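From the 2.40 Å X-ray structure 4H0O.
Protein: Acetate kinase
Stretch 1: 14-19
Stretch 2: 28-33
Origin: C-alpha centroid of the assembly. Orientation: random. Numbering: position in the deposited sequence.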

ATOM      1  N   SER B  14       8.254 -13.989 -43.613  1.00 53.04           N
ATOM      2  CA  SER B  14       7.390 -12.835 -43.396  1.00 55.17           C
ATOM      3  C   SER B  14       8.057 -11.809 -42.487  1.00 49.72           C
ATOM      4  O   SER B  14       8.588 -12.154 -41.431  1.00 51.54           O
ATOM      5  CB  SER B  14       6.050 -13.273 -42.802  1.00 50.97           C
ATOM      6  OG  SER B  14       5.272 -13.974 -43.756  1.00 56.97           O
ATOM      7  N   ASN B  15       8.026 -10.547 -42.904  1.00 54.58           N
ATOM      8  CA  ASN B  15       8.626  -9.472 -42.130  1.00 46.79           C
ATOM      9  C   ASN B  15       7.581  -8.773 -41.264  1.00 46.50           C
ATOM     10  O   ASN B  15       6.439  -8.575 -41.691  1.00 43.85           O
ATOM     11  CB  ASN B  15       9.309  -8.459 -43.051  1.00 42.02           C
ATOM     12  CG  ASN B  15      10.474  -9.055 -43.819  1.00 45.99           C
ATOM     13  OD1 ASN B  15      11.196  -9.914 -43.312  1.00 54.44           O
ATOM     14  ND2 ASN B  15      10.664  -8.595 -45.049  1.00 46.47           N
ATOM     15  N   VAL B  16       7.971  -8.408 -40.046  1.00 42.49           N
ATOM     16  CA  VAL B  16       7.082  -7.681 -39.145  1.00 45.22           C
ATOM     17  C   VAL B  16       7.719  -6.360 -38.739  1.00 46.06           C
ATOM     18  O   VAL B  16       8.841  -6.335 -38.226  1.00 38.64           O
ATOM     19  CB  VAL B  16       6.748  -8.497 -37.877  1.00 40.85           C
ATOM     20  CG1 VAL B  16       5.783  -7.729 -36.987  1.00 38.83           C
ATOM     21  CG2 VAL B  16       6.152  -9.840 -38.252  1.00 37.20           C
ATOM     22  N   LEU B  17       7.005  -5.266 -38.985  1.00 35.79           N
ATOM     23  CA  LEU B  17       7.474  -3.939 -38.607  1.00 39.01           C
ATOM     24  C   LEU B  17       6.954  -3.575 -37.215  1.00 35.68           C
ATOM     25  O   LEU B  17       5.743  -3.544 -36.991  1.00 34.78           O
ATOM     26  CB  LEU B  17       7.001  -2.906 -39.634  1.00 32.86           C
ATOM     27  CG  LEU B  17       7.281  -1.429 -39.343  1.00 44.99           C
ATOM     28  CD1 LEU B  17       8.774  -1.177 -39.241  1.00 33.67           C
ATOM     29  CD2 LEU B  17       6.661  -0.537 -40.410  1.00 29.15           C
ATOM     30  N   ILE B  18       7.862  -3.317 -36.276  1.00 32.67           N
ATOM     31  CA  ILE B  18       7.465  -2.868 -34.941  1.00 36.68           C
ATOM     32  C   ILE B  18       7.844  -1.405 -34.722  1.00 38.48           C
ATOM     33  O   ILE B  18       9.006  -1.025 -34.881  1.00 36.52           O
ATOM     34  CB  ILE B  18       8.087  -3.736 -33.816  1.00 40.73           C
ATOM     35  CG1 ILE B  18       7.326  -5.054 -33.664  1.00 35.49           C
ATOM     36  CG2 ILE B  18       8.068  -3.001 -32.483  1.00 33.04           C
ATOM     37  CD1 ILE B  18       7.839  -6.144 -34.545  1.00 42.81           C
ATOM     38  N   PHE B  19       6.860  -0.584 -34.366  1.00 40.69           N
ATOM     39  CA  PHE B  19       7.123   0.815 -34.049  1.00 38.12           C
ATOM     40  C   PHE B  19       7.268   1.022 -32.545  1.00 41.81           C
ATOM     41  O   PHE B  19       6.422   0.585 -31.764  1.00 36.21           O
ATOM     42  CB  PHE B  19       6.009   1.712 -34.590  1.00 37.43           C
ATOM     43  CG  PHE B  19       6.128   2.015 -36.057  1.00 43.81           C
ATOM     44  CD1 PHE B  19       7.228   2.705 -36.546  1.00 32.73           C
ATOM     45  CD2 PHE B  19       5.131   1.633 -36.944  1.00 42.40           C
ATOM     46  CE1 PHE B  19       7.339   2.993 -37.897  1.00 37.06           C
ATOM     47  CE2 PHE B  19       5.234   1.922 -38.292  1.00 37.41           C
ATOM     48  CZ  PHE B  19       6.339   2.602 -38.770  1.00 38.46           C
ATOM     49  N   TYR B  28      12.286   1.928 -34.808  1.00 38.87           N
ATOM     50  CA  TYR B  28      11.587   0.788 -35.392  1.00 38.83           C
ATOM     51  C   TYR B  28      12.519  -0.399 -35.568  1.00 38.48           C
ATOM     52  O   TYR B  28      13.738  -0.240 -35.644  1.00 33.35           O
ATOM     53  CB  TYR B  28      10.968   1.152 -36.748  1.00 35.12           C
ATOM     54  CG  TYR B  28      11.947   1.124 -37.908  1.00 40.22           C
ATOM     55  CD1 TYR B  28      12.693   2.248 -38.238  1.00 37.52           C
ATOM     56  CD2 TYR B  28      12.112  -0.022 -38.682  1.00 39.39           C
ATOM     57  CE1 TYR B  28      13.578   2.229 -39.298  1.00 42.09           C
ATOM     58  CE2 TYR B  28      13.000  -0.052 -39.738  1.00 43.93           C
ATOM     59  CZ  TYR B  28      13.728   1.075 -40.043  1.00 45.58           C
ATOM     60  OH  TYR B  28      14.608   1.050 -41.098  1.00 40.37           O
ATOM     61  N   LYS B  29      11.936  -1.588 -35.647  1.00 41.73           N
ATOM     62  CA  LYS B  29      12.681  -2.786 -35.997  1.00 44.80           C
ATOM     63  C   LYS B  29      11.842  -3.640 -36.939  1.00 44.82           C
ATOM     64  O   LYS B  29      10.610  -3.600 -36.891  1.00 38.05           O
ATOM     65  CB  LYS B  29      13.045  -3.587 -34.743  1.00 52.05           C
ATOM     66  CG  LYS B  29      14.088  -2.934 -33.847  1.00 50.24           C
ATOM     67  CD  LYS B  29      14.529  -3.887 -32.741  1.00 63.06           C
ATOM     68  CE  LYS B  29      15.492  -3.221 -31.767  1.00 66.02           C
ATOM     69  NZ  LYS B  29      16.788  -2.861 -32.409  1.00 74.84           N
ATOM     70  N   VAL B  30      12.510  -4.397 -37.804  1.00 37.37           N
ATOM     71  CA  VAL B  30      11.824  -5.368 -38.647  1.00 39.65           C
ATOM     72  C   VAL B  30      12.339  -6.764 -38.316  1.00 43.61           C
ATOM     73  O   VAL B  30      13.552  -6.984 -38.243  1.00 42.33           O
ATOM     74  CB  VAL B  30      12.016  -5.077 -40.151  1.00 45.27           C
ATOM     75  CG1 VAL B  30      11.247  -6.092 -40.990  1.00 35.79           C
ATOM     76  CG2 VAL B  30      11.552  -3.671 -40.481  1.00 36.19           C
ATOM     77  N   PHE B  31      11.420  -7.701 -38.101  1.00 40.31           N
ATOM     78  CA  PHE B  31      11.804  -9.065 -37.756  1.00 43.98           C
ATOM     79  C   PHE B  31      11.477 -10.063 -38.862  1.00 41.87           C
ATOM     80  O   PHE B  31      10.421  -9.987 -39.495  1.00 43.66           O
ATOM     81  CB  PHE B  31      11.126  -9.511 -36.456  1.00 41.77           C
ATOM     82  CG  PHE B  31      11.592  -8.765 -35.239  1.00 49.90           C
ATOM     83  CD1 PHE B  31      12.688  -9.208 -34.512  1.00 44.42           C
ATOM     84  CD2 PHE B  31      10.925  -7.628 -34.810  1.00 45.80           C
ATOM     85  CE1 PHE B  31      13.112  -8.524 -33.385  1.00 47.28           C
ATOM     86  CE2 PHE B  31      11.343  -6.940 -33.685  1.00 45.58           C
ATOM     87  CZ  PHE B  31      12.438  -7.387 -32.972  1.00 47.05           C
ATOM     88  N   CYS B  32      12.398 -10.996 -39.087  1.00 49.85           N
ATOM     89  CA  CYS B  32      12.142 -12.152 -39.935  1.00 49.89           C
ATOM     90  C   CYS B  32      12.655 -13.389 -39.206  1.00 51.35           C
ATOM     91  O   CYS B  32      13.866 -13.561 -39.043  1.00 53.80           O
ATOM     92  CB  CYS B  32      12.833 -12.005 -41.290  1.00 49.88           C
ATOM     93  SG  CYS B  32      12.331 -13.243 -42.509  1.00 57.53           S
ATOM     94  N   SER B  33      11.727 -14.236 -38.764  1.00 52.76           N
ATOM     95  CA  SER B  33      12.049 -15.395 -37.925  1.00 54.22           C
ATOM     96  C   SER B  33      12.881 -15.019 -36.701  1.00 64.09           C
ATOM     97  O   SER B  33      14.033 -15.440 -36.573  1.00 65.79           O
ATOM     98  CB  SER B  33      12.755 -16.492 -38.730  1.00 56.42           C
ATOM     99  OG  SER B  33      11.820 -17.258 -39.467  1.00 69.63           O
TER

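The polar framework of this contact is entirely backbone: four N-H...O hydrogen bonds tie the two strands into an antiparallel ladder. The shortest and straightest runs from Ile18 N to Lys29 O, at 2.8 Å with an N-H...O angle of 179°. Its partner, Lys29 N to Ile18 O, is longer at 3.1 Å and closes the ring around that residue pair. Two positions away the pattern repeats, with Phe31 N donating to Val16 O at 2.9 Å and Val16 N donating to Phe31 O at 3.0 Å. Each residue of a hydrogen-bonded pair thus spends both its N-H and its C=O on the same partner, which is the signature of antiparallel pairing, and the strand directions differ by 159°.

Between these rings the register alternates. Val16 with Phe31 and Ile18 with Lys29 are the hydrogen-bonded pairs, with CA atoms 5.1 and 5.3 Å apart; Leu17 with Val30 and Phe19 with Tyr28 are the non-hydrogen-bonded pairs, where the CA atoms draw in to 4.6 and 4.7 Å. Alpha hydrogens also point at carbonyls that already accept an N-H. Val30 CA lies 3.2 Å from Val16 O, and Tyr28 CA lies 3.2 Å from Ile18 O; Leu17 CA reaches Lys29 O more loosely, at 3.6 Å. Asn15 CA continues the theme at 3.2 Å from Phe31 O. Such CA-H...O contacts are weak, but they surround the carbonyl oxygens with favourable neighbours. By contrast, Ser14 O and Phe31 O, 3.4 Å apart, are both acceptors and form no bond.

Side chains alternate across the sheet with the same period. Leu17, Phe19, Tyr28 and Val30 share one face. There Leu17, with chi1 t and chi2 p, places CD1 3.6 Å from Tyr28 CD2 and 3.9 Å from Val30 CG2, so a single methyl touches both its direct cross-strand partner and a diagonal neighbour. Phe19 meets Tyr28 more lightly, its CD1 being 4.1 Å from Tyr28 CB. The tyrosine ring leads away from the first strand, and its hydroxyl is hydrogen-bonded elsewhere in the structure, so it is satisfied away from this contact.

Val16, Ile18, Lys29 and Phe31 occupy the other face. Its tightest apolar contact is diagonal: Ile18 CD1 approaches the edge of the Phe31 ring, near the ring plane, 3.4 Å from CD2. Lys29 stands directly across from Ile18, yet its chain leads away from the first strand. The partly exposed lysine contributes its backbone to the ladder, and its amine makes no bond to the opposing stretch.

Beyond the Val16 pair, Asn15 sets off sideways but its end comes nearer the second stretch: CB lies 3.7 Å from Val30 CG1, and OD1 lies 3.3 Å from Cys32 CB. Both are van der Waals contacts. The rule is economical: main-chain bonds set the register, alternation sorts the faces, and apolar side chains pack both directly across and diagonally.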